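Local coordinates for yersinopine synthase (PDB 6C4M), which catalyses the NADPH-dependent reductive condensation of pyruvate with an aminobutanoate-histidine intermediate, the last step in making the metallophore yersinopine, at residues P349-E352 against Q353-A356; T426-R429 against L430-F434; R433-Q436 against A437-A440. One frame throughout, in Å; residues are numbered along the deposited sequence.

Interaction 1 (P349-E352 against Q353-A356); sequences PPLE and QQYA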
# COMPACT_ATOMS: atom_id res chain seq x y z
N PRO A 349 -4.53 -11.16 -17.63
CA PRO A 349 -3.16 -11.10 -18.10
C PRO A 349 -2.21 -10.98 -16.93
O PRO A 349 -2.57 -10.44 -15.86
CB PRO A 349 -3.15 -9.84 -18.97
CG PRO A 349 -4.54 -9.50 -19.23
CD PRO A 349 -5.30 -9.99 -18.04
N PRO A 350 -0.96 -11.43 -17.10
CA PRO A 350 0.03 -11.34 -16.02
C PRO A 350 0.09 -10.00 -15.32
O PRO A 350 0.14 -9.93 -14.09
CB PRO A 350 1.36 -11.59 -16.75
CG PRO A 350 0.99 -12.43 -17.92
CD PRO A 350 -0.39 -11.98 -18.34
N LEU A 351 0.09 -8.92 -16.09
CA LEU A 351 0.25 -7.61 -15.46
C LEU A 351 -0.94 -7.30 -14.58
O LEU A 351 -0.80 -6.71 -13.50
CB LEU A 351 0.45 -6.53 -16.52
CG LEU A 351 0.83 -5.16 -15.97
CD1 LEU A 351 2.08 -5.23 -15.09
CD2 LEU A 351 1.06 -4.21 -17.11
N GLU A 352 -2.13 -7.72 -15.00
CA GLU A 352 -3.32 -7.47 -14.20
C GLU A 352 -3.37 -8.39 -12.99
O GLU A 352 -3.81 -7.98 -11.90
CB GLU A 352 -4.59 -7.66 -15.03
CG GLU A 352 -5.81 -7.10 -14.31
CD GLU A 352 -7.02 -6.91 -15.21
OE1 GLU A 352 -6.99 -7.35 -16.39
OE2 GLU A 352 -8.00 -6.32 -14.73
N GLN A 353 -2.96 -9.65 -13.16
CA GLN A 353 -2.75 -10.52 -12.01
C GLN A 353 -1.85 -9.86 -10.99
O GLN A 353 -2.14 -9.86 -9.78
CB GLN A 353 -2.13 -11.86 -12.47
CG GLN A 353 -3.09 -12.83 -13.15
CD GLN A 353 -2.46 -14.22 -13.28
OE1 GLN A 353 -1.26 -14.41 -13.04
NE2 GLN A 353 -3.27 -15.20 -13.64
N GLN A 354 -0.74 -9.28 -11.46
CA GLN A 354 0.20 -8.69 -10.54
C GLN A 354 -0.40 -7.49 -9.83
O GLN A 354 -0.29 -7.37 -8.60
CB GLN A 354 1.47 -8.31 -11.31
CG GLN A 354 2.34 -9.56 -11.65
CD GLN A 354 3.46 -9.22 -12.62
OE1 GLN A 354 4.05 -8.16 -12.53
NE2 GLN A 354 3.73 -10.10 -13.57
N TYR A 355 -1.03 -6.59 -10.59
CA TYR A 355 -1.68 -5.43 -9.97
C TYR A 355 -2.64 -5.91 -8.89
O TYR A 355 -2.59 -5.43 -7.74
CB TYR A 355 -2.40 -4.60 -11.06
CG TYR A 355 -3.06 -3.29 -10.63
CD1 TYR A 355 -2.77 -2.68 -9.42
CD2 TYR A 355 -3.97 -2.66 -11.47
CE1 TYR A 355 -3.37 -1.51 -9.06
CE2 TYR A 355 -4.60 -1.48 -11.10
CZ TYR A 355 -4.29 -0.90 -9.90
OH TYR A 355 -4.86 0.29 -9.54
N ALA A 356 -3.47 -6.92 -9.20
CA ALA A 356 -4.43 -7.42 -8.22
C ALA A 356 -3.73 -7.92 -6.97
O ALA A 356 -4.17 -7.63 -5.85
CB ALA A 356 -5.30 -8.51 -8.83
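The backbone N-H groups of Q353 and Q354 close the first turn of helix 350-364 on the carbonyls of P349 and P350, and both side chains lie back along those carbonyls. P349 is the N-cap residue, and its O accepts a nearly straight bond from Q353 N (2.8 Å, N-H...O angle 173°), with a second, weak bond from E352 N. P350 O receives Q354 N at 2.8 Å. The next two rungs, Y355 N to L351 O and A356 N to E352 O, are both 2.9 Å long. P350 lacks an N-H, but in the first turn the helix offers no carbonyl four residues back to receive one.

The close packing lies around the P350 carbonyl. Q354 turns its CG beside its own backbone N (chi1 -75°), and this lays CG 3.3 Å from P350 O, with the extended chain carrying NE2 on past the same carbonyl. Q353 has a similar first torsion, and its CG passes 3.7 Å from P349 O; its amide NE2 bonds to F345 O, outside the turn.

The outer side is looser. The prolines are exposed, P350 CB comes no closer than 4.2 Å to Q354 NE2, and L351 CD1 stands 4.4 Å from Q354 OE1. E352 is buried instead: OE2 forms a salt bridge with R340 and a hydrogen bond with W341 NE1, two grips that probably favour its ionised form.

Y355 leaves the turn to meet W341 of helix 339-344 edge-to-face and Y355 of the second subunit, while L351 packs on E352 of that subunit. The segment therefore belongs to the homodimer interface, with Q354 resting on I297, A298 and A301 of helix 294-313 and R340 and W341 of helix 339-344 holding E352.

Interaction 2 (T426-R429 against L430-F434); sequences TAQR and LLQRF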
# COMPACT_ATOMS: atom_id res chain seq x y z
N THR A 426 10.48 -19.23 -12.35
CA THR A 426 10.47 -18.39 -11.16
C THR A 426 11.02 -19.15 -9.97
O THR A 426 11.86 -18.62 -9.22
CB THR A 426 9.06 -17.86 -10.89
OG1 THR A 426 8.63 -17.15 -12.05
CG2 THR A 426 9.04 -16.92 -9.73
N ALA A 427 10.59 -20.40 -9.79
CA ALA A 427 11.18 -21.24 -8.74
C ALA A 427 12.70 -21.35 -8.89
O ALA A 427 13.44 -21.29 -7.91
CB ALA A 427 10.57 -22.64 -8.78
N GLN A 428 13.18 -21.49 -10.12
CA GLN A 428 14.61 -21.62 -10.34
C GLN A 428 15.34 -20.32 -9.99
O GLN A 428 16.37 -20.35 -9.31
CB GLN A 428 14.83 -22.03 -11.79
CG GLN A 428 16.24 -22.23 -12.25
CD GLN A 428 16.25 -22.72 -13.69
OE1 GLN A 428 15.40 -23.53 -14.09
NE2 GLN A 428 17.19 -22.22 -14.48
N ARG A 429 14.77 -19.18 -10.38
CA ARG A 429 15.38 -17.90 -10.07
C ARG A 429 15.43 -17.68 -8.57
O ARG A 429 16.47 -17.27 -8.02
CB ARG A 429 14.63 -16.77 -10.80
CG ARG A 429 14.77 -15.37 -10.18
CD ARG A 429 14.23 -14.19 -11.10
NE ARG A 429 12.77 -14.06 -11.10
CZ ARG A 429 11.94 -14.61 -12.00
NH1 ARG A 429 12.40 -15.32 -13.03
NH2 ARG A 429 10.62 -14.43 -11.88
N LEU A 430 14.33 -18.01 -7.88
CA LEU A 430 14.25 -17.85 -6.43
C LEU A 430 15.28 -18.71 -5.71
O LEU A 430 15.90 -18.27 -4.74
CB LEU A 430 12.86 -18.21 -5.94
CG LEU A 430 11.67 -17.34 -6.31
CD1 LEU A 430 10.33 -17.93 -5.88
CD2 LEU A 430 11.86 -15.97 -5.67
N LEU A 431 15.45 -19.96 -6.13
CA LEU A 431 16.42 -20.80 -5.44
C LEU A 431 17.86 -20.46 -5.80
O LEU A 431 18.74 -20.55 -4.95
CB LEU A 431 16.12 -22.28 -5.72
CG LEU A 431 14.90 -22.82 -4.96
CD1 LEU A 431 14.60 -24.26 -5.36
CD2 LEU A 431 15.07 -22.74 -3.43
N GLN A 432 18.11 -20.06 -7.06
CA GLN A 432 19.43 -19.57 -7.43
C GLN A 432 19.82 -18.39 -6.56
O GLN A 432 20.97 -18.29 -6.11
CB GLN A 432 19.44 -19.18 -8.90
CG GLN A 432 19.39 -20.33 -9.84
CD GLN A 432 19.38 -19.86 -11.28
OE1 GLN A 432 19.11 -18.69 -11.55
NE2 GLN A 432 19.71 -20.76 -12.20
N ARG A 433 18.89 -17.47 -6.34
CA ARG A 433 19.19 -16.28 -5.56
C ARG A 433 19.49 -16.65 -4.12
O ARG A 433 20.48 -16.18 -3.53
CB ARG A 433 18.01 -15.31 -5.65
CG ARG A 433 18.21 -13.97 -4.99
CD ARG A 433 16.88 -13.20 -4.84
NE ARG A 433 16.24 -12.83 -6.11
CZ ARG A 433 14.92 -12.77 -6.29
NH1 ARG A 433 14.12 -13.04 -5.28
NH2 ARG A 433 14.40 -12.42 -7.47
N PHE A 434 18.65 -17.52 -3.52
CA PHE A 434 18.90 -18.01 -2.17
C PHE A 434 20.26 -18.70 -2.06
O PHE A 434 21.04 -18.42 -1.13
CB PHE A 434 17.81 -19.01 -1.74
CG PHE A 434 18.16 -19.70 -0.47
CD1 PHE A 434 18.01 -19.03 0.73
CD2 PHE A 434 18.72 -20.98 -0.47
CE1 PHE A 434 18.35 -19.63 1.92
CE2 PHE A 434 19.06 -21.60 0.71
CZ PHE A 434 18.89 -20.91 1.91
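R429 and R433, one turn apart on helix 425-445, run side by side and point the same way, their guanidinium planes 50° apart. R433 NH2 sits at the edge of the R429 guanidinium, near its plane, and 4.0 Å from R429 CG. The charged atoms R429 NE and R433 NH2 are 4.3 Å apart, a closeness that D299 on helix 294-313 probably eases: it forms a salt bridge with R429 NH2 and a long, weak ion pair with R433 NH2. R433 NH1 also bonds to L265 O. Each chain starts with CG opposite the backbone N and then bends at the third torsion, with opposite signs in R429 and R433.

Q428 and Q432 make a second side-by-side pair on the exposed side. Their amide planes are 65° apart, and the NE2 atoms lie 3.7 Å from each other, a plain contact of two amino groups. Q432 takes the other first torsion (chi1 -72°), folding CG back to 3.1 Å from Q428 O before the extended chain runs past Q428 CG.

The buried side is largely apolar. T426 and L430 also point the same way, CG2 of T426 meeting CD1 of L430 at 4.2 Å, while L430 CG passes 3.2 Å from T426 O. L431 sets CB and CG near A427 O and packs on V407 and L414 of helix 401-419. L430, L431, Q432 and R433 each donate a backbone N-H to the carbonyl four residues back.

This is an amphipathic helix with i to i+4 pairs on both faces. Its apolar side enters a helical bundle with 294-313 and 401-419, and the side chain of L430 comes about 9 Å from that of H260, the probable catalytic proton donor/acceptor.

Interaction 3 (R433-Q436 against A437-A440); sequences RFQQ and ALKA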
# COMPACT_ATOMS: atom_id res chain seq x y z
N ARG A 433 18.89 -17.47 -6.34
CA ARG A 433 19.19 -16.28 -5.56
C ARG A 433 19.49 -16.65 -4.12
O ARG A 433 20.48 -16.18 -3.53
CB ARG A 433 18.01 -15.31 -5.65
CG ARG A 433 18.21 -13.97 -4.99
CD ARG A 433 16.88 -13.20 -4.84
NE ARG A 433 16.24 -12.83 -6.11
CZ ARG A 433 14.92 -12.77 -6.29
NH1 ARG A 433 14.12 -13.04 -5.28
NH2 ARG A 433 14.40 -12.42 -7.47
N PHE A 434 18.65 -17.52 -3.52
CA PHE A 434 18.90 -18.01 -2.17
C PHE A 434 20.26 -18.70 -2.06
O PHE A 434 21.04 -18.42 -1.13
CB PHE A 434 17.81 -19.01 -1.74
CG PHE A 434 18.16 -19.70 -0.47
CD1 PHE A 434 18.01 -19.03 0.73
CD2 PHE A 434 18.72 -20.98 -0.47
CE1 PHE A 434 18.35 -19.63 1.92
CE2 PHE A 434 19.06 -21.60 0.71
CZ PHE A 434 18.89 -20.91 1.91
N GLN A 435 20.53 -19.64 -2.96
CA GLN A 435 21.76 -20.43 -2.87
C GLN A 435 23.00 -19.54 -2.96
O GLN A 435 23.97 -19.75 -2.23
CB GLN A 435 21.78 -21.50 -3.97
CG GLN A 435 22.68 -22.72 -3.73
CD GLN A 435 22.52 -23.37 -2.36
OE1 GLN A 435 21.41 -23.60 -1.87
NE2 GLN A 435 23.65 -23.65 -1.72
N GLN A 436 22.99 -18.54 -3.83
CA GLN A 436 24.14 -17.64 -3.93
C GLN A 436 24.33 -16.83 -2.65
O GLN A 436 25.46 -16.69 -2.17
CB GLN A 436 23.98 -16.71 -5.12
CG GLN A 436 25.15 -15.73 -5.29
CD GLN A 436 25.07 -15.04 -6.60
OE1 GLN A 436 24.24 -14.15 -6.80
NE2 GLN A 436 25.89 -15.48 -7.56
N ALA A 437 23.25 -16.33 -2.07
CA ALA A 437 23.34 -15.61 -0.79
C ALA A 437 23.80 -16.53 0.34
O ALA A 437 24.55 -16.11 1.23
CB ALA A 437 21.98 -15.01 -0.44
N LEU A 438 23.29 -17.76 0.37
CA LEU A 438 23.73 -18.71 1.38
C LEU A 438 25.21 -19.01 1.22
O LEU A 438 25.95 -19.07 2.21
CB LEU A 438 22.91 -20.00 1.27
CG LEU A 438 23.32 -21.14 2.20
CD1 LEU A 438 23.24 -20.70 3.66
CD2 LEU A 438 22.50 -22.43 1.96
N LYS A 439 25.67 -19.22 -0.01
CA LYS A 439 27.10 -19.49 -0.21
C LYS A 439 27.94 -18.31 0.27
O LYS A 439 28.98 -18.50 0.90
CB LYS A 439 27.40 -19.77 -1.68
CG LYS A 439 26.91 -21.14 -2.21
CD LYS A 439 27.34 -21.38 -3.68
CE LYS A 439 26.73 -22.67 -4.28
NZ LYS A 439 26.90 -22.75 -5.78
N ALA A 440 27.48 -17.09 0.00
CA ALA A 440 28.24 -15.91 0.43
C ALA A 440 28.28 -15.83 1.94
O ALA A 440 29.33 -15.52 2.53
CB ALA A 440 27.65 -14.63 -0.18
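The backbone from R433 to A440 is regular alpha-helix: A437, L438, K439 and A440 donate to the carbonyls of R433, F434, Q435 and Q436, with L438 N to F434 O among the short bonds at 2.8 Å. F434 and L438, one turn apart, form its apolar pair. Their side chains lie alongside each other and point the same way. L438 CB stands 4.1 Å above one face of the F434 ring, offset toward the rim, and L438 CD2 approaches the ring's outer end, 3.8 Å from CE2. The leucine thus covers part of that face and the far rim in one van der Waals contact.

Q435 slants across both L438 and K439. A bend at its second torsion (49°) turns the amide toward the later turn and sets NE2 4.0 Å from L438 CD2. OE1 accepts a hydrogen bond from R411 NH2 of helix 401-419, tying the amide to that helix. K439 starts differently, with CG near its own backbone N (chi1 -73°) and 3.3 Å from Q435 O. The extended chain then brings CE to 4.1 Å from Q435 CG. This lysine lies on the exposed side, where its aliphatic carbons pack along the glutamine stem.

On the buried side, F434 packs on L265, L270, L399, P403 and V407, and L438 on F274 and L454. The partly exposed A437 also meets F274. The segment is an amphipathic helical stretch whose i to i+4 Phe-Leu pair helps fill the core between helices 267-274 and 401-419, with the F434 side chain about 13 Å from the bound NADP.

How the interactions relate
The three contacts come in chain order. Interaction 1 opens helix 350-364; interactions 2 and 3 follow on helix 425-445, where they overlap at R433 and F434 and have centres 10 Å apart. Interaction 1 does not touch them: its centre is 21 Å from that of interaction 2 and 29 Å from that of interaction 3, with nearest atoms about 8 and 12 Å apart. Helix 294-313 links the two regions, meeting interaction 1 through Q354 and interaction 2 through T426, A427 and L430. The dimer interface at interaction 1 and the bundle nearer the active site thus share one helical framework.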